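Local atomic coordinates of protein DJ-1 homolog D (Arabidopsis thaliana, PDB entry 4OGG), a protein that belongs to the DJ-1/PfpI family and joins two tandem units of that family, each with its own central beta-sheet, in a single chain. Residues Lys196-Leu201 and Ala378-Gln383; Asp274-Pro279 and Leu294-Glu299. One frame throughout, in Å; residues are numbered along the deposited sequence.

Contact 1. Residues Lys196-Leu201 and Ala378-Gln383; sequences KRILFL and ALLGIQ
Lys196, just ahead of strand 197-201, and Leu380, at the end of helix 369-380, bring the two backbones to their nearest approach, with 7.8 Å between the CA atoms. The helix stops here in a Schellman motif: Gly381 has a positive phi of 77°, and its N bonds back to Ala378 O. Beyond this turn the chain runs on through Ile382, whose CB also points toward segment 196-201.

The two methyl branches of Leu380 serve different neighbours. CD1 meets Ile198 CD1 tip to tip at 3.7 Å, while CD2 lies 4.5 Å from CG of Lys196. Bends at chi2 (-66°) and chi4 (-59°) fold the lysine over the helix end, placing CE 3.3 Å from Leu380 O. NZ of Lys196 is hydrogen-bonded to Gly193 O; it also lies 3.5 Å from Leu380 O, a close approach but not a hydrogen bond. Ile382 adds a looser apolar contact, its CD1 4.4 Å from Lys196 CG, and packs on its other neighbours Leu221 and Cys223. Ile198 in turn rests on Leu218 of helix 208-221, which helps to cover the same face of the sheet. The end of helix 369-380 meeting the start of strand 197-201, with helix 208-221 on the same face, fits the layered alpha/beta fold of the DJ-1/PfpI family.

Contact 2. Residues Asp274-Pro279 and Leu294-Glu299; sequences DALVIP and LNIVKE
Leu276 on strand 275-278 and Val297 on helix 291-302 lie at the middle of this interface, their CA atoms 7.9 Å apart. The short axes pass within 9.9 Å of each other, and their N-to-C directions differ by 132°, so the helix runs back obliquely over the strand.

The side chain of Leu276 leaves the sheet toward the helix. CB makes no contact of its own across the interface, and with CG anti to the backbone N (chi1 -176°) the branch point is held 5.1 Å from CG2 of Ile296. There the two methyls diverge. CD1 goes to Ile296, approaching its CG2 at 4.4 Å, and CD2 goes to Val297, reaching its CG2 at 4.1 Å. The leucine thus forks between consecutive residues of the helix, and it crosses the valine at about a right angle.

Helix 291-302 forms part of the connection between strand 275-278 and strand 307-309, which lie side by side and parallel, a beta-alpha-beta crossover. The backbone of Leu276 is hydrogen-bonded to Pro306, just before strand 307-309, and to Ala308 within it, while its side chain faces the connecting helix.

Two residues farther along the strand, Ile278 points to the same side and extends CD1 to 4.5 Å from Val297 CG2. That one valine methyl therefore receives both strand residues. The CA-CB bond of Val297 runs across the interface rather than at the strand; CG2, placed beside the backbone N, makes these contacts. Ile316 and Leu317 of helix 314-320 pack against both Ile278 and Val297, whereas Ile296 extends the apolar surface to Phe265.

Contacts 1 and 2 are both buried and work on neighbouring strands of one sheet, with centres about 12 Å apart; the loop closed by contact 1 contains contact 2. Segments 196-201 and 274-279 are joined directly, by probable backbone hydrogen bonds from Asp274 N to Arg197 O and from Val277 N to Leu199 O. The helices of the two contacts pack on opposite faces: Ala275 and Val277 turn to the side of helix 369-380, Leu276 and Ile278 to that of helix 291-302. Chemistry follows position. Contact 1, at a strand's start and a helix's end, mixes aliphatic packing with a partly exposed lysine, whereas contact 2, midway along both elements, consists of aliphatic side chains.

Contact 1. Residues Lys196-Leu201 and Ala378-Gln383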
loop_
_atom_site.group_PDB
_atom_site.type_symbol
_atom_site.label_atom_id
_atom_site.label_comp_id
_atom_site.label_asym_id
_atom_site.label_seq_id
_atom_site.Cartn_x
_atom_site.Cartn_y
_atom_site.Cartn_z
ATOM N N LYS C 196 -31.479 -24.353 -7.930
ATOM C CA LYS C 196 -31.809 -23.527 -6.775
ATOM C C LYS C 196 -31.416 -22.071 -6.997
ATOM O O LYS C 196 -30.525 -21.769 -7.789
ATOM C CB LYS C 196 -31.083 -24.055 -5.532
ATOM C CG LYS C 196 -31.384 -25.502 -5.177
ATOM C CD LYS C 196 -32.836 -25.693 -4.762
ATOM C CE LYS C 196 -33.089 -27.110 -4.271
ATOM N NZ LYS C 196 -32.773 -28.135 -5.309
ATOM N N ARG C 197 -32.094 -21.171 -6.292
ATOM C CA ARG C 197 -31.807 -19.743 -6.374
ATOM C C ARG C 197 -31.253 -19.322 -5.017
ATOM O O ARG C 197 -31.889 -19.543 -3.984
ATOM C CB ARG C 197 -33.079 -18.954 -6.688
ATOM C CG ARG C 197 -33.603 -19.163 -8.097
ATOM C CD ARG C 197 -34.967 -18.515 -8.277
ATOM N NE ARG C 197 -34.943 -17.076 -8.027
ATOM C CZ ARG C 197 -34.307 -16.193 -8.789
ATOM N NH1 ARG C 197 -33.636 -16.596 -9.860
ATOM N NH2 ARG C 197 -34.351 -14.903 -8.487
ATOM N N ILE C 198 -30.068 -18.719 -5.024
ATOM C CA ILE C 198 -29.420 -18.298 -3.787
ATOM C C ILE C 198 -29.174 -16.793 -3.755
ATOM O O ILE C 198 -28.742 -16.206 -4.748
ATOM C CB ILE C 198 -28.063 -19.020 -3.614
ATOM C CG1 ILE C 198 -28.216 -20.509 -3.945
ATOM C CG2 ILE C 198 -27.550 -18.837 -2.193
ATOM C CD1 ILE C 198 -29.201 -21.246 -3.071
ATOM N N LEU C 199 -29.454 -16.174 -2.609
ATOM C CA LEU C 199 -29.250 -14.738 -2.431
ATOM C C LEU C 199 -28.090 -14.467 -1.478
ATOM O O LEU C 199 -28.015 -15.051 -0.400
ATOM C CB LEU C 199 -30.515 -14.077 -1.869
ATOM C CG LEU C 199 -30.383 -12.586 -1.539
ATOM C CD1 LEU C 199 -30.160 -11.798 -2.818
ATOM C CD2 LEU C 199 -31.632 -12.097 -0.829
ATOM N N PHE C 200 -27.190 -13.578 -1.886
ATOM C CA PHE C 200 -26.034 -13.208 -1.072
ATOM C C PHE C 200 -26.192 -11.787 -0.555
ATOM O O PHE C 200 -26.395 -10.863 -1.340
ATOM C CB PHE C 200 -24.747 -13.276 -1.901
ATOM C CG PHE C 200 -24.059 -14.605 -1.858
ATOM C CD1 PHE C 200 -24.702 -15.756 -2.302
ATOM C CD2 PHE C 200 -22.754 -14.704 -1.385
ATOM C CE1 PHE C 200 -24.051 -16.989 -2.277
ATOM C CE2 PHE C 200 -22.095 -15.928 -1.357
ATOM C CZ PHE C 200 -22.744 -17.075 -1.804
ATOM N N LEU C 201 -26.106 -11.614 0.761
ATOM C CA LEU C 201 -26.207 -10.286 1.359
ATOM C C LEU C 201 -24.793 -9.722 1.422
ATOM O O LEU C 201 -23.999 -10.106 2.282
ATOM C CB LEU C 201 -26.804 -10.379 2.763
ATOM C CG LEU C 201 -28.273 -10.806 2.811
ATOM C CD1 LEU C 201 -28.699 -11.068 4.244
ATOM C CD2 LEU C 201 -29.127 -9.710 2.181
ATOM N N ALA C 378 -25.894 -29.969 1.405
ATOM C CA ALA C 378 -26.684 -31.016 2.038
ATOM C C ALA C 378 -28.107 -30.536 2.311
ATOM O O ALA C 378 -29.073 -31.229 1.990
ATOM C CB ALA C 378 -26.023 -31.458 3.336
ATOM N N LEU C 379 -28.235 -29.349 2.900
ATOM C CA LEU C 379 -29.551 -28.791 3.206
ATOM C C LEU C 379 -30.370 -28.505 1.953
ATOM O O LEU C 379 -31.594 -28.630 1.966
ATOM C CB LEU C 379 -29.418 -27.504 4.029
ATOM C CG LEU C 379 -28.971 -27.654 5.484
ATOM C CD1 LEU C 379 -28.984 -26.293 6.160
ATOM C CD2 LEU C 379 -29.899 -28.610 6.216
ATOM N N LEU C 380 -29.696 -28.118 0.875
ATOM C CA LEU C 380 -30.377 -27.821 -0.381
ATOM C C LEU C 380 -30.633 -29.074 -1.214
ATOM O O LEU C 380 -31.343 -29.025 -2.218
ATOM C CB LEU C 380 -29.561 -26.817 -1.201
ATOM C CG LEU C 380 -29.547 -25.377 -0.683
ATOM C CD1 LEU C 380 -28.564 -24.545 -1.488
ATOM C CD2 LEU C 380 -30.953 -24.793 -0.773
ATOM N N GLY C 381 -30.054 -30.193 -0.796
ATOM C CA GLY C 381 -30.241 -31.434 -1.527
ATOM C C GLY C 381 -29.411 -31.517 -2.795
ATOM O O GLY C 381 -29.732 -32.291 -3.701
ATOM N N ILE C 382 -28.350 -30.715 -2.868
ATOM C CA ILE C 382 -27.463 -30.712 -4.029
ATOM C C ILE C 382 -26.372 -31.750 -3.807
ATOM O O ILE C 382 -25.731 -31.771 -2.754
ATOM C CB ILE C 382 -26.781 -29.341 -4.232
ATOM C CG1 ILE C 382 -27.835 -28.243 -4.368
ATOM C CG2 ILE C 382 -25.904 -29.380 -5.478
ATOM C CD1 ILE C 382 -27.249 -26.839 -4.463
ATOM N N GLN C 383 -26.153 -32.603 -4.802
ATOM C CA GLN C 383 -25.141 -33.642 -4.684
ATOM C C GLN C 383 -24.233 -33.744 -5.897
ATOM O O GLN C 383 -24.648 -33.491 -7.027
ATOM C CB GLN C 383 -25.803 -35.004 -4.479
ATOM C CG GLN C 383 -26.842 -35.050 -3.377
ATOM C CD GLN C 383 -27.513 -36.406 -3.296
ATOM O OE1 GLN C 383 -26.874 -37.409 -2.975
ATOM N NE2 GLN C 383 -28.807 -36.445 -3.601
#

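Contact 2. Residues Asp274-Pro279 and Leu294-Glu299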
loop_
_atom_site.group_PDB
_atom_site.type_symbol
_atom_site.label_atom_id
_atom_site.label_comp_id
_atom_site.label_asym_id
_atom_site.label_seq_id
_atom_site.Cartn_x
_atom_site.Cartn_y
_atom_site.Cartn_z
ATOM N N ASP C 274 -34.216 -19.849 -2.573
ATOM C CA ASP C 274 -34.261 -21.091 -1.820
ATOM C C ASP C 274 -33.294 -21.074 -0.646
ATOM O O ASP C 274 -33.407 -21.892 0.269
ATOM C CB ASP C 274 -33.933 -22.265 -2.741
ATOM C CG ASP C 274 -34.857 -22.332 -3.939
ATOM O OD1 ASP C 274 -36.071 -22.541 -3.737
ATOM O OD2 ASP C 274 -34.370 -22.170 -5.078
ATOM N N ALA C 275 -32.335 -20.152 -0.674
ATOM C CA ALA C 275 -31.352 -20.052 0.401
ATOM C C ALA C 275 -30.696 -18.678 0.493
ATOM O O ALA C 275 -30.687 -17.905 -0.466
ATOM C CB ALA C 275 -30.281 -21.125 0.230
ATOM N N LEU C 276 -30.142 -18.389 1.665
ATOM C CA LEU C 276 -29.478 -17.119 1.919
ATOM C C LEU C 276 -28.053 -17.369 2.389
ATOM O O LEU C 276 -27.808 -18.262 3.200
ATOM C CB LEU C 276 -30.235 -16.344 3.000
ATOM C CG LEU C 276 -29.760 -14.933 3.349
ATOM C CD1 LEU C 276 -30.019 -13.994 2.176
ATOM C CD2 LEU C 276 -30.500 -14.445 4.590
ATOM N N VAL C 277 -27.112 -16.588 1.876
ATOM C CA VAL C 277 -25.719 -16.726 2.280
ATOM C C VAL C 277 -25.206 -15.362 2.731
ATOM O O VAL C 277 -25.462 -14.343 2.080
ATOM C CB VAL C 277 -24.837 -17.243 1.126
ATOM C CG1 VAL C 277 -23.398 -17.373 1.604
ATOM C CG2 VAL C 277 -25.355 -18.596 0.635
ATOM N N ILE C 278 -24.487 -15.344 3.848
ATOM C CA ILE C 278 -23.959 -14.094 4.378
ATOM C C ILE C 278 -22.446 -14.112 4.543
ATOM O O ILE C 278 -21.919 -14.738 5.467
ATOM C CB ILE C 278 -24.575 -13.760 5.753
ATOM C CG1 ILE C 278 -26.101 -13.754 5.658
ATOM C CG2 ILE C 278 -24.072 -12.397 6.227
ATOM C CD1 ILE C 278 -26.797 -13.459 6.975
ATOM N N PRO C 279 -21.727 -13.434 3.637
ATOM C CA PRO C 279 -20.265 -13.381 3.712
ATOM C C PRO C 279 -19.833 -12.642 4.977
ATOM O O PRO C 279 -20.596 -11.845 5.532
ATOM C CB PRO C 279 -19.882 -12.608 2.453
ATOM C CG PRO C 279 -20.977 -12.972 1.487
ATOM C CD PRO C 279 -22.205 -12.871 2.362
ATOM N N LEU C 294 -32.470 -7.020 7.970
ATOM C CA LEU C 294 -32.931 -7.855 9.069
ATOM C C LEU C 294 -34.239 -8.552 8.704
ATOM O O LEU C 294 -34.460 -9.706 9.067
ATOM C CB LEU C 294 -33.122 -7.007 10.329
ATOM C CG LEU C 294 -31.877 -6.269 10.835
ATOM C CD1 LEU C 294 -32.221 -5.491 12.093
ATOM C CD2 LEU C 294 -30.766 -7.265 11.115
ATOM N N ASN C 295 -35.098 -7.843 7.978
ATOM C CA ASN C 295 -36.387 -8.388 7.557
ATOM C C ASN C 295 -36.198 -9.606 6.656
ATOM O O ASN C 295 -36.923 -10.594 6.773
ATOM C CB ASN C 295 -37.197 -7.319 6.815
ATOM C CG ASN C 295 -37.758 -6.256 7.745
ATOM O OD1 ASN C 295 -38.226 -5.209 7.296
ATOM N ND2 ASN C 295 -37.724 -6.525 9.045
ATOM N N ILE C 296 -35.218 -9.529 5.760
ATOM C CA ILE C 296 -34.927 -10.627 4.841
ATOM C C ILE C 296 -34.462 -11.854 5.618
ATOM O O ILE C 296 -34.861 -12.978 5.319
ATOM C CB ILE C 296 -33.839 -10.221 3.826
ATOM C CG1 ILE C 296 -34.359 -9.084 2.942
ATOM C CG2 ILE C 296 -33.437 -11.420 2.978
ATOM C CD1 ILE C 296 -33.312 -8.473 2.042
ATOM N N VAL C 297 -33.623 -11.632 6.623
ATOM C CA VAL C 297 -33.118 -12.724 7.443
ATOM C C VAL C 297 -34.245 -13.395 8.228
ATOM O O VAL C 297 -34.316 -14.622 8.305
ATOM C CB VAL C 297 -32.052 -12.222 8.435
ATOM C CG1 VAL C 297 -31.641 -13.346 9.373
ATOM C CG2 VAL C 297 -30.842 -11.703 7.671
ATOM N N LYS C 298 -35.117 -12.583 8.818
ATOM C CA LYS C 298 -36.237 -13.102 9.594
ATOM C C LYS C 298 -37.153 -13.941 8.710
ATOM O O LYS C 298 -37.671 -14.973 9.136
ATOM C CB LYS C 298 -37.030 -11.947 10.213
ATOM C CG LYS C 298 -36.233 -11.110 11.204
ATOM C CD LYS C 298 -37.047 -9.927 11.707
ATOM C CE LYS C 298 -36.243 -9.070 12.668
ATOM N NZ LYS C 298 -37.028 -7.895 13.138
ATOM N N GLU C 299 -37.340 -13.492 7.474
ATOM C CA GLU C 299 -38.190 -14.197 6.525
ATOM C C GLU C 299 -37.650 -15.594 6.227
ATOM O O GLU C 299 -38.380 -16.580 6.326
ATOM C CB GLU C 299 -38.304 -13.394 5.230
ATOM C CG GLU C 299 -39.321 -13.945 4.251
ATOM C CD GLU C 299 -39.575 -13.005 3.093
ATOM O OE1 GLU C 299 -39.916 -11.829 3.346
ATOM O OE2 GLU C 299 -39.438 -13.441 1.930
#